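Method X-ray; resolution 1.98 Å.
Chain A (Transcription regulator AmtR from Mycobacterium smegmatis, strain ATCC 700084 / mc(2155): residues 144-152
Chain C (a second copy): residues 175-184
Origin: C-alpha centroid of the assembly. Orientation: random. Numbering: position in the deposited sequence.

Chain A 144-152: GPPEADDLP
Chain C, residues 175-184: WVIGEGALRV

Two copies of AmtR meet here through a proline-rich loop of chain A and one helix of chain C, and together the stretches bury 293 Å². W175(C) to R183(C) are helical, continuing a helix that begins earlier in the chain, with phi/psi near -65/-40 and i to i+4 backbone bonds such as E179(C) N to W175(C) O (2.9 Å), G180(C) N to V176(C) O (3.1 Å) and R183(C) N to E179(C) O (2.9 Å). Chain A starts extended, G144(A) at -93/-169 and P145(A) at -81/113, then curls through P146(A) (-56/-25), E147(A) (-78/-10) and A148(A) (-86/4): A148(A) N donates to P145(A) O at 2.9 Å, and a type I turn from A148(A) to L151(A) is closed by L151(A) N to A148(A) O at 3.0 Å. D149(A) (-65/-16, chi1 p) and D150(A) (-87/-13, chi1 t) occupy the middle of that turn, out of reach of the helix. L151(A) (-71/-30) and P152(A) are helical, and their helix continues later in the chain.

Apolar packing is the first kind of contact. L151(A), chi1 m and chi2 t, points toward the helix, which covers 63 Å² of the residue. Its CD2 lies 4.0 Å from I177(C) CD1, while its CD1 lies 4.4 Å from V176(C) CG1 and 4.2 Å from V176(C) O. The CA-to-CB bond of I177(C) points away, but chi1 m and chi2 m (-61° and -64°) bring the end of the side chain back to L151(A). G180(C) leaves room for the leucine: an ideal CB there would sit 3.1 Å from L151(A) CD1, a tight approach. V176(C), chi1 t, also packs on E147(A), with CG1 3.7 Å from E147(A) O and CG2 3.9 Å from E147(A) CB; the glutamate is modelled only to CB, so its carboxylate cannot be placed.

The second kind sets a proline ring against a charged pair. Within the helix, one turn apart, R183(C) NH1 donates to E179(C) OE1 at 2.7 Å with an N-H...O angle of 166°, forming a salt bridge. R183(C) is extended through chi1 m, chi2 t and chi3 t, with chi4 at 95°; E179(C) adopts chi1 m, chi2 t and chi3 -4°. P145(A), its ring C-gamma endo, places CG over one face of the guanidinium, 3.3 Å from R183(C) NH1, and its CB 4.2 Å from E179(C) OE1. The ring thus covers the planar cation without competing for its in-plane bond to the glutamate.

Polar bonding contributes nothing across the interface among the modelled atoms: no hydrogen bond joins the two stretches. The contact rests on shape and van der Waals packing, with the one salt bridge internal to chain C.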

# COMPACT_ATOMS: atom_id res chain seq x y z
N GLY A 144 -8.09 14.41 18.04
CA GLY A 144 -7.02 14.24 17.03
C GLY A 144 -7.39 14.87 15.69
O GLY A 144 -8.36 15.60 15.61
N PRO A 145 -6.60 14.59 14.63
CA PRO A 145 -6.81 15.26 13.33
C PRO A 145 -7.92 14.69 12.48
O PRO A 145 -7.82 13.59 11.98
CB PRO A 145 -5.44 15.13 12.66
CG PRO A 145 -4.84 13.88 13.24
CD PRO A 145 -5.37 13.78 14.66
N PRO A 146 -9.00 15.45 12.27
CA PRO A 146 -10.15 14.87 11.59
C PRO A 146 -9.82 14.27 10.23
O PRO A 146 -10.49 13.34 9.78
CB PRO A 146 -11.15 16.05 11.49
CG PRO A 146 -10.34 17.28 11.69
CD PRO A 146 -9.27 16.85 12.68
N GLU A 147 -8.76 14.76 9.61
CA GLU A 147 -8.42 14.38 8.27
C GLU A 147 -7.75 13.00 8.20
O GLU A 147 -7.62 12.45 7.12
CB GLU A 147 -7.54 15.48 7.63
N ALA A 148 -7.36 12.42 9.33
CA ALA A 148 -6.60 11.20 9.31
C ALA A 148 -7.45 9.94 9.24
O ALA A 148 -6.93 8.84 9.36
CB ALA A 148 -5.73 11.13 10.57
N ASP A 149 -8.77 10.06 9.12
CA ASP A 149 -9.60 8.91 9.36
C ASP A 149 -9.47 7.74 8.41
O ASP A 149 -9.95 6.69 8.73
CB ASP A 149 -11.07 9.33 9.59
CG ASP A 149 -11.75 9.92 8.39
OD1 ASP A 149 -11.17 10.01 7.28
OD2 ASP A 149 -12.90 10.32 8.61
N ASP A 150 -8.86 7.90 7.24
CA ASP A 150 -8.56 6.75 6.29
C ASP A 150 -7.24 6.04 6.57
O ASP A 150 -7.03 4.91 6.07
CB ASP A 150 -8.53 7.24 4.83
CG ASP A 150 -8.83 6.14 3.81
OD1 ASP A 150 -9.77 5.28 3.93
OD2 ASP A 150 -8.17 6.18 2.78
N LEU A 151 -6.39 6.65 7.42
CA LEU A 151 -5.05 6.17 7.56
C LEU A 151 -4.94 4.83 8.29
O LEU A 151 -4.10 4.03 7.91
CB LEU A 151 -4.14 7.23 8.14
CG LEU A 151 -4.12 8.52 7.28
CD1 LEU A 151 -3.17 9.48 7.93
CD2 LEU A 151 -3.71 8.28 5.84
N PRO A 152 -5.84 4.51 9.21
CA PRO A 152 -5.67 3.16 9.81
C PRO A 152 -5.92 2.05 8.82
O PRO A 152 -5.20 1.01 8.82
CB PRO A 152 -6.73 3.12 10.90
CG PRO A 152 -6.78 4.52 11.35
CD PRO A 152 -6.72 5.32 10.06
N TRP C 175 -0.08 16.62 2.89
CA TRP C 175 0.11 17.18 4.23
C TRP C 175 -0.52 16.29 5.25
O TRP C 175 -0.04 16.15 6.39
CB TRP C 175 -0.41 18.59 4.32
CG TRP C 175 0.18 19.43 3.28
CD1 TRP C 175 -0.35 19.71 2.04
CD2 TRP C 175 1.44 20.11 3.35
NE1 TRP C 175 0.52 20.54 1.34
CE2 TRP C 175 1.60 20.83 2.14
CE3 TRP C 175 2.40 20.27 4.36
CZ2 TRP C 175 2.74 21.60 1.87
CZ3 TRP C 175 3.53 21.04 4.07
CH2 TRP C 175 3.67 21.69 2.83
N VAL C 176 -1.62 15.67 4.84
CA VAL C 176 -2.28 14.73 5.70
C VAL C 176 -1.36 13.54 5.93
O VAL C 176 -1.16 13.08 7.06
CB VAL C 176 -3.62 14.31 5.05
CG1 VAL C 176 -4.23 13.13 5.75
CG2 VAL C 176 -4.59 15.52 5.04
N ILE C 177 -0.79 13.02 4.87
CA ILE C 177 0.23 11.99 5.05
C ILE C 177 1.44 12.49 5.91
O ILE C 177 2.01 11.73 6.74
CB ILE C 177 0.78 11.56 3.69
CG1 ILE C 177 -0.34 10.96 2.84
CG2 ILE C 177 1.93 10.58 3.88
CD1 ILE C 177 -0.91 9.71 3.40
N GLY C 178 1.87 13.71 5.62
CA GLY C 178 2.97 14.40 6.41
C GLY C 178 2.75 14.33 7.90
O GLY C 178 3.61 13.81 8.69
N GLU C 179 1.56 14.76 8.33
CA GLU C 179 1.27 14.68 9.74
C GLU C 179 1.27 13.25 10.26
O GLU C 179 1.78 12.98 11.35
CB GLU C 179 -0.07 15.33 10.11
CG GLU C 179 -0.17 16.77 9.66
CD GLU C 179 -1.19 17.61 10.46
OE1 GLU C 179 -1.91 17.04 11.34
OE2 GLU C 179 -1.22 18.84 10.15
N GLY C 180 0.63 12.33 9.53
CA GLY C 180 0.51 10.98 10.07
C GLY C 180 1.88 10.35 10.20
O GLY C 180 2.13 9.58 11.12
N ALA C 181 2.73 10.63 9.21
CA ALA C 181 4.09 10.08 9.16
C ALA C 181 4.87 10.45 10.36
O ALA C 181 5.65 9.66 10.85
CB ALA C 181 4.81 10.63 7.92
N LEU C 182 4.64 11.65 10.86
CA LEU C 182 5.31 12.07 12.08
C LEU C 182 4.62 11.63 13.35
O LEU C 182 5.33 11.25 14.28
CB LEU C 182 5.65 13.57 12.04
CG LEU C 182 7.05 13.46 11.39
CD1 LEU C 182 6.98 13.72 9.88
CD2 LEU C 182 8.13 14.25 12.08
N ARG C 183 3.27 11.60 13.37
CA ARG C 183 2.60 11.09 14.60
C ARG C 183 3.01 9.69 14.91
O ARG C 183 3.14 9.36 16.08
CB ARG C 183 1.07 11.21 14.59
CG ARG C 183 0.56 12.62 14.76
CD ARG C 183 -0.97 12.75 14.86
NE ARG C 183 -1.27 14.14 15.20
CZ ARG C 183 -1.57 15.12 14.33
NH1 ARG C 183 -1.73 14.90 13.02
NH2 ARG C 183 -1.71 16.36 14.79
N VAL C 184 3.26 8.85 13.89
CA VAL C 184 3.55 7.42 14.18
C VAL C 184 4.83 7.23 14.87
O VAL C 184 5.08 6.17 15.49
CB VAL C 184 3.59 6.48 12.93
CG1 VAL C 184 2.17 6.17 12.50
CG2 VAL C 184 4.37 7.12 11.80